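Local coordinates for coat protein (Sulfolobus turreted icosahedral virus, PDB 2BBD), which serves as the major capsid protein of an archaeal virus, probably building its icosahedral shell, at residues Trp14-Arg26 and Val128-Ala140. Sequence-based numbering, arbitrary orientation.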
# COMPACT_ATOMS: atom_id res chain seq x y z
N TRP A 14 18.41 -4.23 -9.56
CA TRP A 14 17.28 -3.65 -10.24
C TRP A 14 17.56 -3.75 -11.74
O TRP A 14 18.60 -3.29 -12.21
CB TRP A 14 17.12 -2.17 -9.86
CG TRP A 14 15.85 -1.56 -10.38
CD1 TRP A 14 14.67 -1.40 -9.69
CD2 TRP A 14 15.59 -1.10 -11.72
NE1 TRP A 14 13.70 -0.88 -10.52
CE2 TRP A 14 14.23 -0.68 -11.76
CE3 TRP A 14 16.37 -0.99 -12.88
CZ2 TRP A 14 13.64 -0.18 -12.93
CZ3 TRP A 14 15.78 -0.49 -14.04
CH2 TRP A 14 14.43 -0.09 -14.05
N THR A 15 16.65 -4.40 -12.47
CA THR A 15 16.72 -4.47 -13.94
C THR A 15 15.27 -4.19 -14.36
O THR A 15 14.34 -4.56 -13.64
CB THR A 15 17.15 -5.86 -14.49
OG1 THR A 15 16.29 -6.88 -13.97
CG2 THR A 15 18.60 -6.15 -14.14
N ALA A 16 15.08 -3.53 -15.49
CA ALA A 16 13.75 -3.18 -15.97
C ALA A 16 12.84 -4.38 -16.25
O ALA A 16 13.30 -5.44 -16.68
CB ALA A 16 13.86 -2.31 -17.23
N GLY A 17 11.54 -4.19 -16.01
CA GLY A 17 10.56 -5.23 -16.26
C GLY A 17 11.05 -6.60 -15.87
O GLY A 17 11.20 -7.48 -16.72
N THR A 18 11.31 -6.78 -14.58
CA THR A 18 11.79 -8.06 -14.06
C THR A 18 11.03 -8.46 -12.79
O THR A 18 10.85 -7.65 -11.87
CB THR A 18 13.31 -7.99 -13.73
OG1 THR A 18 14.05 -7.55 -14.88
CG2 THR A 18 13.82 -9.35 -13.30
N ASN A 19 10.56 -9.70 -12.74
CA ASN A 19 9.86 -10.18 -11.56
C ASN A 19 10.89 -10.83 -10.65
O ASN A 19 11.47 -11.86 -10.99
CB ASN A 19 8.77 -11.18 -11.94
CG ASN A 19 8.05 -11.74 -10.73
OD1 ASN A 19 7.67 -11.01 -9.82
ND2 ASN A 19 7.86 -13.05 -10.71
N ILE A 20 11.12 -10.22 -9.50
CA ILE A 20 12.12 -10.71 -8.56
C ILE A 20 11.48 -11.38 -7.34
O ILE A 20 10.99 -10.70 -6.44
CB ILE A 20 13.00 -9.54 -8.08
CG1 ILE A 20 13.54 -8.75 -9.27
CG2 ILE A 20 14.13 -10.07 -7.22
CD1 ILE A 20 14.31 -7.49 -8.88
N PRO A 21 11.48 -12.73 -7.30
CA PRO A 21 10.89 -13.44 -6.17
C PRO A 21 11.92 -13.52 -5.04
O PRO A 21 13.02 -14.03 -5.23
CB PRO A 21 10.56 -14.81 -6.75
CG PRO A 21 11.67 -15.03 -7.73
CD PRO A 21 11.81 -13.66 -8.40
N ILE A 22 11.56 -13.00 -3.87
CA ILE A 22 12.46 -13.02 -2.73
C ILE A 22 11.89 -13.91 -1.64
O ILE A 22 10.74 -13.74 -1.22
CB ILE A 22 12.66 -11.60 -2.16
CG1 ILE A 22 13.21 -10.68 -3.26
CG2 ILE A 22 13.63 -11.63 -1.00
CD1 ILE A 22 13.26 -9.19 -2.84
N LYS A 23 12.67 -14.88 -1.19
CA LYS A 23 12.20 -15.76 -0.13
C LYS A 23 12.45 -15.09 1.21
O LYS A 23 13.55 -14.61 1.47
CB LYS A 23 12.94 -17.10 -0.18
CG LYS A 23 12.37 -18.14 0.78
CD LYS A 23 10.90 -18.42 0.49
CE LYS A 23 10.49 -19.76 1.07
NZ LYS A 23 11.41 -20.85 0.62
N ILE A 24 11.42 -15.04 2.04
CA ILE A 24 11.56 -14.42 3.35
C ILE A 24 11.85 -15.49 4.39
O ILE A 24 11.12 -16.47 4.51
CB ILE A 24 10.27 -13.66 3.72
CG1 ILE A 24 9.98 -12.59 2.66
CG2 ILE A 24 10.40 -13.05 5.10
CD1 ILE A 24 11.10 -11.57 2.49
N PRO A 25 12.95 -15.33 5.15
CA PRO A 25 13.33 -16.30 6.18
C PRO A 25 12.33 -16.33 7.35
O PRO A 25 11.88 -15.28 7.80
CB PRO A 25 14.71 -15.80 6.64
CG PRO A 25 15.20 -14.98 5.47
CD PRO A 25 13.95 -14.26 5.02
N ARG A 26 12.01 -17.53 7.82
CA ARG A 26 11.06 -17.72 8.92
C ARG A 26 11.76 -17.98 10.25
O ARG A 26 11.50 -18.98 10.91
CB ARG A 26 10.13 -18.88 8.58
CG ARG A 26 9.41 -18.68 7.26
CD ARG A 26 8.49 -19.83 6.89
NE ARG A 26 9.22 -21.03 6.53
CZ ARG A 26 9.59 -21.97 7.39
NH1 ARG A 26 9.30 -21.85 8.68
NH2 ARG A 26 10.25 -23.04 6.96
N VAL A 128 4.15 -21.17 9.03
CA VAL A 128 3.72 -21.26 7.64
C VAL A 128 4.89 -21.63 6.73
O VAL A 128 6.04 -21.66 7.17
CB VAL A 128 3.11 -19.92 7.14
CG1 VAL A 128 2.00 -19.46 8.08
CG2 VAL A 128 4.20 -18.87 7.04
N GLN A 129 4.58 -21.89 5.47
CA GLN A 129 5.59 -22.26 4.48
C GLN A 129 5.71 -21.26 3.35
O GLN A 129 4.75 -20.59 2.98
CB GLN A 129 5.25 -23.63 3.86
CG GLN A 129 5.20 -24.78 4.85
CD GLN A 129 6.55 -25.42 5.07
OE1 GLN A 129 7.55 -24.73 5.28
NE2 GLN A 129 6.60 -26.75 5.02
N ASN A 130 6.91 -21.18 2.80
CA ASN A 130 7.21 -20.34 1.64
C ASN A 130 6.66 -18.91 1.59
O ASN A 130 5.74 -18.61 0.82
CB ASN A 130 6.79 -21.10 0.39
CG ASN A 130 7.45 -22.48 0.31
OD1 ASN A 130 6.80 -23.48 -0.05
ND2 ASN A 130 8.74 -22.55 0.63
N ILE A 131 7.24 -18.02 2.39
CA ILE A 131 6.84 -16.62 2.38
C ILE A 131 7.65 -16.00 1.25
O ILE A 131 8.88 -16.02 1.28
CB ILE A 131 7.20 -15.91 3.69
CG1 ILE A 131 6.57 -16.64 4.89
CG2 ILE A 131 6.70 -14.46 3.64
CD1 ILE A 131 6.98 -16.07 6.25
N ILE A 132 6.97 -15.47 0.24
CA ILE A 132 7.65 -14.87 -0.90
C ILE A 132 7.26 -13.43 -1.19
O ILE A 132 6.07 -13.13 -1.33
CB ILE A 132 7.40 -15.69 -2.19
CG1 ILE A 132 7.95 -17.11 -2.04
CG2 ILE A 132 8.04 -15.00 -3.39
CD1 ILE A 132 7.53 -18.05 -3.15
N LEU A 133 8.25 -12.55 -1.27
CA LEU A 133 8.02 -11.15 -1.61
C LEU A 133 8.44 -11.02 -3.08
O LEU A 133 9.62 -11.10 -3.40
CB LEU A 133 8.86 -10.21 -0.75
CG LEU A 133 8.86 -8.75 -1.23
CD1 LEU A 133 7.47 -8.15 -1.14
CD2 LEU A 133 9.83 -7.95 -0.39
N SER A 134 7.47 -10.81 -3.96
CA SER A 134 7.78 -10.67 -5.37
C SER A 134 7.80 -9.20 -5.77
O SER A 134 6.85 -8.46 -5.55
CB SER A 134 6.76 -11.43 -6.21
OG SER A 134 6.72 -12.80 -5.82
N ILE A 135 8.92 -8.77 -6.35
CA ILE A 135 9.02 -7.38 -6.79
C ILE A 135 9.10 -7.36 -8.30
O ILE A 135 10.09 -7.84 -8.88
CB ILE A 135 10.28 -6.68 -6.24
CG1 ILE A 135 10.31 -6.77 -4.72
CG2 ILE A 135 10.28 -5.19 -6.66
CD1 ILE A 135 11.59 -6.23 -4.11
N LEU A 136 8.05 -6.86 -8.94
CA LEU A 136 8.05 -6.72 -10.40
C LEU A 136 8.54 -5.29 -10.62
O LEU A 136 7.85 -4.32 -10.27
CB LEU A 136 6.64 -6.89 -10.98
CG LEU A 136 6.51 -6.55 -12.48
CD1 LEU A 136 7.45 -7.43 -13.34
CD2 LEU A 136 5.07 -6.75 -12.89
N THR A 137 9.74 -5.16 -11.16
CA THR A 137 10.29 -3.83 -11.38
C THR A 137 9.58 -3.08 -12.49
O THR A 137 8.97 -3.69 -13.37
CB THR A 137 11.77 -3.88 -11.73
OG1 THR A 137 11.94 -4.62 -12.95
CG2 THR A 137 12.57 -4.51 -10.58
N GLY A 138 9.67 -1.76 -12.44
CA GLY A 138 9.06 -0.94 -13.46
C GLY A 138 10.06 -0.71 -14.59
O GLY A 138 10.97 -1.52 -14.79
N GLN A 139 9.89 0.39 -15.30
CA GLN A 139 10.77 0.73 -16.42
C GLN A 139 11.69 1.89 -16.02
O GLN A 139 11.41 2.61 -15.07
CB GLN A 139 9.90 1.12 -17.61
CG GLN A 139 10.49 0.89 -18.99
CD GLN A 139 10.69 -0.56 -19.34
OE1 GLN A 139 9.79 -1.39 -19.19
NE2 GLN A 139 11.89 -0.88 -19.81
N ALA A 140 12.79 2.07 -16.74
CA ALA A 140 13.70 3.18 -16.44
C ALA A 140 13.15 4.44 -17.07
O ALA A 140 12.57 4.40 -18.16
CB ALA A 140 15.08 2.88 -16.99
O HOH W 1 9.64 -18.47 3.65
O HOH W 2 9.43 -22.51 3.56
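Thr137 reaches across to the turn that leads into strand 19-24, and each of its side-chain atoms finds a partner in 14-26. Thr137 CB lies over one face of the Trp14 indole, toward the rim, 3.8 Å from Trp14 NE1, which hydrogen-bonds Leu60 O. Thr137 CG2 makes a CH-pi contact over the Trp14 five-membered ring, 4.1 Å from its centroid, and also touches Ile20 CD1. With chi1 at 61°, Thr137 OG1 sits between the Thr137 backbone N and carbonyl carbon, which turns it into the bend: it accepts from Thr18 N at 2.8 Å and apparently donates to Thr15 O at a very short 2.5 Å, a length to be read with caution. Just beyond, Gly17 N bonds Gly138 O in a nearly straight line.

From here the strands run antiparallel. Ile20 with Ile135 and Ile22 with Leu133 are hydrogen-bonded pairs, each joined by two backbone bonds; Asn19, Pro21 and Lys23 lie on the other face, opposite Leu136, Ser134 and Ile132. On the buried face Ile22 CD1 meets Ile135 CD1 at 3.6 Å, and Ile24 CB rests on Ile131 CG2 at 3.7 Å. Tyr12, Val35 and Ile152, from the facing sheet of this jelly roll in the double-jelly-roll fold, help cover Ile22, Leu133 and their neighbours. At the far end Ile24 N still bonds Ile131 O directly, while a water bridges Ile131 N and Ile24 O.

Backbone bonds and an apolar buried face thus hold edge strand 19-24 to 131-137, while the Thr18-Thr137 and Gly17-Gly138 bonds secure the preceding turn.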